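Local structure of pentalenene synthase (Streptomyces chartreusis NRRL 3882, 6Q4S) at residues Asp92-Val97 with Val151-Glu156; Arg34-Arg39 with Ala76-Asp81. The protein catalyses the magnesium-dependent cyclisation of (2E,6E)-farnesyl diphosphate, probably to the bicyclic sesquiterpenol 7-epi-alpha-eudesmol. All blocks are in the same frame, centred on the assembly; numbering follows the deposited sequence.

Interaction 1: residues Asp92-Val97 with Val151-Glu156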
loop_
_atom_site.group_PDB
_atom_site.type_symbol
_atom_site.label_atom_id
_atom_site.label_comp_id
_atom_site.label_asym_id
_atom_site.label_seq_id
_atom_site.Cartn_x
_atom_site.Cartn_y
_atom_site.Cartn_z
ATOM N N ASP A 92 -11.323 -3.398 -18.962
ATOM C CA ASP A 92 -9.882 -3.113 -19.080
ATOM C C ASP A 92 -9.520 -1.633 -18.870
ATOM O O ASP A 92 -8.513 -1.327 -18.240
ATOM C CB ASP A 92 -9.290 -3.524 -20.435
ATOM C CG ASP A 92 -9.246 -5.032 -20.665
ATOM O OD1 ASP A 92 -9.454 -5.860 -19.730
ATOM O OD2 ASP A 92 -8.968 -5.390 -21.833
ATOM N N ARG A 93 -10.304 -0.721 -19.416
ATOM C CA ARG A 93 -10.065 0.689 -19.154
ATOM C C ARG A 93 -10.284 1.019 -17.662
ATOM O O ARG A 93 -9.490 1.728 -17.104
ATOM C CB ARG A 93 -10.918 1.581 -20.057
ATOM C CG ARG A 93 -10.630 3.069 -19.906
ATOM C CD ARG A 93 -9.163 3.446 -20.092
ATOM N NE ARG A 93 -8.989 4.887 -20.017
ATOM C CZ ARG A 93 -7.844 5.523 -20.217
ATOM N NH1 ARG A 93 -6.737 4.841 -20.463
ATOM N NH2 ARG A 93 -7.796 6.856 -20.141
ATOM N N ILE A 94 -11.307 0.477 -17.038
ATOM C CA ILE A 94 -11.541 0.653 -15.602
ATOM C C ILE A 94 -10.324 0.166 -14.756
ATOM O O ILE A 94 -9.836 0.902 -13.906
ATOM C CB ILE A 94 -12.871 0.033 -15.200
ATOM C CG1 ILE A 94 -14.026 0.947 -15.706
ATOM C CG2 ILE A 94 -13.016 -0.192 -13.681
ATOM C CD1 ILE A 94 -15.372 0.276 -15.575
ATOM N N ALA A 95 -9.789 -1.017 -15.067
ATOM C CA ALA A 95 -8.656 -1.543 -14.341
ATOM C C ALA A 95 -7.499 -0.668 -14.471
ATOM O O ALA A 95 -6.750 -0.501 -13.509
ATOM C CB ALA A 95 -8.265 -2.950 -14.834
ATOM N N GLU A 96 -7.278 -0.163 -15.687
ATOM C CA GLU A 96 -6.213 0.755 -15.967
ATOM C C GLU A 96 -6.277 2.061 -15.130
ATOM O O GLU A 96 -5.258 2.522 -14.571
ATOM C CB GLU A 96 -6.118 1.037 -17.477
ATOM C CG GLU A 96 -5.042 2.005 -17.881
ATOM C CD GLU A 96 -4.849 2.239 -19.411
ATOM O OE1 GLU A 96 -5.794 2.024 -20.250
ATOM O OE2 GLU A 96 -3.710 2.687 -19.743
ATOM N N VAL A 97 -7.479 2.633 -15.035
ATOM C CA VAL A 97 -7.654 3.862 -14.308
ATOM C C VAL A 97 -7.592 3.608 -12.817
ATOM O O VAL A 97 -6.930 4.371 -12.119
ATOM C CB VAL A 97 -8.982 4.570 -14.728
ATOM C CG1 VAL A 97 -9.231 5.763 -13.819
ATOM C CG2 VAL A 97 -8.860 4.984 -16.195
ATOM N N VAL A 151 -8.797 -2.705 -5.915
ATOM C CA VAL A 151 -8.599 -4.013 -6.499
ATOM C C VAL A 151 -9.930 -4.805 -6.498
ATOM O O VAL A 151 -10.338 -5.364 -7.524
ATOM C CB VAL A 151 -7.513 -4.802 -5.771
ATOM C CG1 VAL A 151 -7.502 -6.278 -6.272
ATOM C CG2 VAL A 151 -6.114 -4.159 -6.006
ATOM N N ALA A 152 -10.581 -4.821 -5.345
ATOM C CA ALA A 152 -11.836 -5.473 -5.163
ATOM C C ALA A 152 -12.888 -4.860 -6.086
ATOM O O ALA A 152 -13.701 -5.606 -6.663
ATOM C CB ALA A 152 -12.250 -5.395 -3.739
ATOM N N HIS A 153 -12.885 -3.533 -6.227
ATOM C CA HIS A 153 -13.780 -2.904 -7.197
ATOM C C HIS A 153 -13.547 -3.435 -8.611
ATOM O O HIS A 153 -14.507 -3.680 -9.332
ATOM C CB HIS A 153 -13.636 -1.390 -7.259
ATOM C CG HIS A 153 -14.555 -0.734 -8.258
ATOM N ND1 HIS A 153 -15.928 -0.755 -8.133
ATOM C CD2 HIS A 153 -14.302 -0.077 -9.417
ATOM C CE1 HIS A 153 -16.483 -0.123 -9.144
ATOM N NE2 HIS A 153 -15.522 0.341 -9.917
ATOM N N CYS A 154 -12.288 -3.542 -9.039
ATOM C CA CYS A 154 -11.969 -4.157 -10.355
ATOM C C CYS A 154 -12.466 -5.597 -10.453
ATOM O O CYS A 154 -12.949 -5.998 -11.523
ATOM C CB CYS A 154 -10.454 -4.100 -10.649
ATOM S SG CYS A 154 -9.888 -2.409 -10.871
ATOM N N GLU A 155 -12.321 -6.391 -9.399
ATOM C CA GLU A 155 -12.885 -7.758 -9.405
ATOM C C GLU A 155 -14.434 -7.766 -9.614
ATOM O O GLU A 155 -14.994 -8.658 -10.285
ATOM C CB GLU A 155 -12.537 -8.551 -8.161
ATOM C CG GLU A 155 -11.035 -8.852 -8.078
ATOM C CD GLU A 155 -10.669 -9.506 -6.799
ATOM O OE1 GLU A 155 -11.548 -10.017 -6.093
ATOM O OE2 GLU A 155 -9.463 -9.558 -6.506
ATOM N N GLU A 156 -15.122 -6.792 -9.033
ATOM C CA GLU A 156 -16.591 -6.666 -9.189
ATOM C C GLU A 156 -16.984 -6.313 -10.613
ATOM O O GLU A 156 -17.879 -6.939 -11.191
ATOM C CB GLU A 156 -17.094 -5.585 -8.227
ATOM C CG GLU A 156 -18.577 -5.311 -8.117
ATOM C CD GLU A 156 -18.830 -4.325 -6.948
ATOM O OE1 GLU A 156 -18.322 -3.156 -6.965
ATOM O OE2 GLU A 156 -19.391 -4.772 -5.961
#
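Cys154 lays its sulfur against the backbone of helix 90-103 at Ala95: SG comes to 3.8 Å from Ala95 CA, with the Ala95 methyl carbon CB slightly farther from SG at 4.3 Å. With SG beside the backbone N (chi1 -66°), the thiol reaches the surface of the facing helix, and Ala98, one turn on, meets the same cysteine. The two helical segments of this all-helical fold run antiparallel, their axes 179° apart in direction and 9.8 Å apart at closest approach. Ile94 points its CB at helix 136-161, and its CG2 lies obliquely beside the imidazole of His153, 4.5 Å from CD2. The side chains of His153 and Asp80, a probable magnesium ligand, are about 4 Å apart at their nearest atoms, so this end of the contact probably borders the magnesium site. Arg114 of the second subunit packs on Ala95 and forms a salt bridge with Asp92. Farther from helix 136-161, Arg93 NH1 and Glu96 OE1 form a salt bridge. No hydrogen bond crosses between the two segments; the match is one of apolar surface, and a thiol on an alanine lets the backbones approach to 5.8 Å between Ala95 CA and Cys154 CA.

Interaction 2: residues Arg34-Arg39 with Ala76-Asp81; sequences RLVRSR and AFLFDD
Leu78 reaches from the last turns of helix 63-79 to the loop between helices 19-32 and 39-47, just ahead of the aspartate-rich DDXXD motif of class I terpene synthases, which begins at Asp80. Its CD1 methyl touches Leu35 CB at 3.8 Å and lies 4.5 Å from Val36 CG1, so one branch of the leucine meets both loop residues. The CG of Leu78 stands beside its backbone N (chi1 -80°), carrying the isobutyl group out to the loop. Near the more exposed margin, the Arg37 guanidinium turns its edge to the Asp81 carbonyl, with O near the guanidinium plane. NH2 of Arg37 is 3.6 Å from Asp81 O and makes no hydrogen bond with it; at most a weak electrostatic attraction is likely. The arginine chain bends at chi3 (-59°) to bring its end there, whereas the Asp81 carboxylate leads away from the loop. Asp80 of this segment, together with Asp84, probably binds magnesium, as in a close relative, so the contact flanks the likely metal-binding end of the active site.

In the next shell, Trp48 touches both Leu78 and Asp81, while Leu35 packs on Trp29 and Pro118 and Val36 rests on Val30 and Trp31 of the preceding helix. Gln82, within the motif, donates from NE2 to Leu35 O and also touches Arg37, tying the loop to the motif by a direct hydrogen bond. The loop is shaped at both ends: Arg34 closes helix 19-32 in a Schellman motif with positive phi (66°), and Ser38 is the N-cap of helix 39-47, its OG accepting a hydrogen bond from Gly41 N.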
loop_
_atom_site.group_PDB
_atom_site.type_symbol
_atom_site.label_atom_id
_atom_site.label_comp_id
_atom_site.label_asym_id
_atom_site.label_seq_id
_atom_site.Cartn_x
_atom_site.Cartn_y
_atom_site.Cartn_z
ATOM N N ARG A 34 -13.957 18.642 -14.414
ATOM C CA ARG A 34 -14.504 17.970 -15.575
ATOM C C ARG A 34 -14.978 16.553 -15.267
ATOM O O ARG A 34 -15.075 15.729 -16.173
ATOM C CB ARG A 34 -13.545 18.028 -16.780
ATOM C CG ARG A 34 -13.082 19.437 -17.106
ATOM C CD ARG A 34 -11.777 19.515 -17.883
ATOM N NE ARG A 34 -11.979 20.004 -19.248
ATOM C CZ ARG A 34 -12.329 21.258 -19.611
ATOM N NH1 ARG A 34 -12.553 22.233 -18.720
ATOM N NH2 ARG A 34 -12.463 21.542 -20.908
ATOM N N LEU A 35 -15.383 16.331 -14.014
ATOM C CA LEU A 35 -15.951 15.043 -13.563
ATOM C C LEU A 35 -17.366 14.841 -14.023
ATOM O O LEU A 35 -17.809 13.712 -14.134
ATOM C CB LEU A 35 -15.872 14.921 -12.045
ATOM C CG LEU A 35 -14.419 14.962 -11.570
ATOM C CD1 LEU A 35 -14.357 15.008 -10.069
ATOM C CD2 LEU A 35 -13.672 13.734 -12.118
ATOM N N VAL A 36 -18.107 15.928 -14.211
ATOM C CA VAL A 36 -19.368 15.884 -14.901
ATOM C C VAL A 36 -19.192 16.735 -16.170
ATOM O O VAL A 36 -18.400 17.738 -16.194
ATOM C CB VAL A 36 -20.547 16.367 -14.037
ATOM C CG1 VAL A 36 -20.628 15.621 -12.723
ATOM C CG2 VAL A 36 -20.469 17.848 -13.778
ATOM N N ARG A 37 -19.957 16.355 -17.189
ATOM C CA ARG A 37 -19.825 16.909 -18.557
ATOM C C ARG A 37 -21.113 17.535 -19.159
ATOM O O ARG A 37 -21.053 18.146 -20.197
ATOM C CB ARG A 37 -19.327 15.792 -19.500
ATOM C CG ARG A 37 -17.951 15.205 -19.124
ATOM C CD ARG A 37 -17.487 14.050 -20.020
ATOM N NE ARG A 37 -18.402 12.895 -20.031
ATOM C CZ ARG A 37 -18.471 11.919 -19.106
ATOM N NH1 ARG A 37 -17.681 11.904 -18.018
ATOM N NH2 ARG A 37 -19.357 10.933 -19.270
ATOM N N SER A 38 -22.259 17.339 -18.520
ATOM C CA SER A 38 -23.532 17.857 -18.990
ATOM C C SER A 38 -24.380 18.234 -17.802
ATOM O O SER A 38 -24.209 17.718 -16.689
ATOM C CB SER A 38 -24.267 16.818 -19.840
ATOM O OG SER A 38 -24.880 15.831 -19.040
ATOM N N ARG A 39 -25.324 19.132 -18.054
ATOM C CA ARG A 39 -26.268 19.557 -17.054
ATOM C C ARG A 39 -27.038 18.373 -16.443
ATOM O O ARG A 39 -27.170 18.297 -15.219
ATOM C CB ARG A 39 -27.229 20.615 -17.656
ATOM C CG ARG A 39 -28.206 21.245 -16.662
ATOM C CD ARG A 39 -27.499 21.850 -15.462
ATOM N NE ARG A 39 -28.432 22.494 -14.538
ATOM C CZ ARG A 39 -29.056 23.664 -14.759
ATOM N NH1 ARG A 39 -28.858 24.374 -15.869
ATOM N NH2 ARG A 39 -29.851 24.162 -13.840
ATOM N N ALA A 76 -14.915 8.348 -5.970
ATOM C CA ALA A 76 -15.328 6.984 -5.946
ATOM C C ALA A 76 -16.685 6.765 -6.612
ATOM O O ALA A 76 -16.853 5.823 -7.350
ATOM C CB ALA A 76 -15.378 6.513 -4.521
ATOM N N PHE A 77 -17.672 7.586 -6.296
ATOM C CA PHE A 77 -19.008 7.409 -6.825
ATOM C C PHE A 77 -19.143 7.788 -8.292
ATOM O O PHE A 77 -19.984 7.257 -8.995
ATOM C CB PHE A 77 -20.025 8.216 -6.024
ATOM C CG PHE A 77 -20.352 7.627 -4.678
ATOM C CD1 PHE A 77 -19.480 7.790 -3.571
ATOM C CD2 PHE A 77 -21.548 6.926 -4.491
ATOM C CE1 PHE A 77 -19.789 7.237 -2.331
ATOM C CE2 PHE A 77 -21.865 6.370 -3.233
ATOM C CZ PHE A 77 -20.991 6.542 -2.152
ATOM N N LEU A 78 -18.340 8.733 -8.748
ATOM C CA LEU A 78 -18.358 9.094 -10.146
ATOM C C LEU A 78 -17.532 8.127 -10.968
ATOM O O LEU A 78 -17.697 8.074 -12.169
ATOM C CB LEU A 78 -17.847 10.492 -10.364
ATOM C CG LEU A 78 -18.943 11.532 -10.048
ATOM C CD1 LEU A 78 -18.385 12.931 -9.973
ATOM C CD2 LEU A 78 -20.106 11.417 -11.040
ATOM N N PHE A 79 -16.632 7.415 -10.325
ATOM C CA PHE A 79 -15.661 6.569 -11.027
ATOM C C PHE A 79 -16.276 5.716 -12.162
ATOM O O PHE A 79 -15.968 6.045 -13.340
ATOM C CB PHE A 79 -14.809 5.801 -10.019
ATOM C CG PHE A 79 -13.806 4.868 -10.623
ATOM C CD1 PHE A 79 -13.203 5.128 -11.797
ATOM C CD2 PHE A 79 -13.423 3.757 -9.920
ATOM C CE1 PHE A 79 -12.266 4.246 -12.319
ATOM C CE2 PHE A 79 -12.490 2.870 -10.436
ATOM C CZ PHE A 79 -11.930 3.117 -11.661
ATOM N N ASP A 80 -17.162 4.730 -11.903
ATOM C CA ASP A 80 -17.886 4.022 -13.085
ATOM C C ASP A 80 -18.347 4.922 -14.256
ATOM O O ASP A 80 -18.114 4.631 -15.443
ATOM C CB ASP A 80 -19.093 3.147 -12.678
ATOM C CG ASP A 80 -19.608 3.454 -11.295
ATOM O OD1 ASP A 80 -20.126 4.590 -11.093
ATOM O OD2 ASP A 80 -19.447 2.563 -10.415
ATOM N N ASP A 81 -18.935 6.053 -13.891
ATOM C CA ASP A 81 -19.563 6.975 -14.854
ATOM C C ASP A 81 -18.548 7.809 -15.688
ATOM O O ASP A 81 -18.945 8.601 -16.523
ATOM C CB ASP A 81 -20.631 7.861 -14.133
ATOM C CG ASP A 81 -21.653 7.015 -13.290
ATOM O OD1 ASP A 81 -21.627 5.767 -13.367
ATOM O OD2 ASP A 81 -22.466 7.581 -12.539
#

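Overall arrangement
Interactions 1 and 2 lie in series along the chain, their centres about 17 Å apart, and join through Phe79, which leads into the aspartate-rich motif. Its ring packs on the 90-103 helix and against His153: Phe79 CE2 is 3.6 Å from His153 CD2, and Phe79 CE1 is 3.7 Å from Val97 CG1. Interaction 1 pairs two helices in a buried, mainly apolar contact, with the second subunit close by. Interaction 2 sets a loop against a helix end; its leucine and valine contacts are buried, but Arg37 and Asp81 bring charged residues to an exposed margin. Asp80, in segment 76-81, has its carboxylate near His153, which places both contacts close to the probable magnesium site.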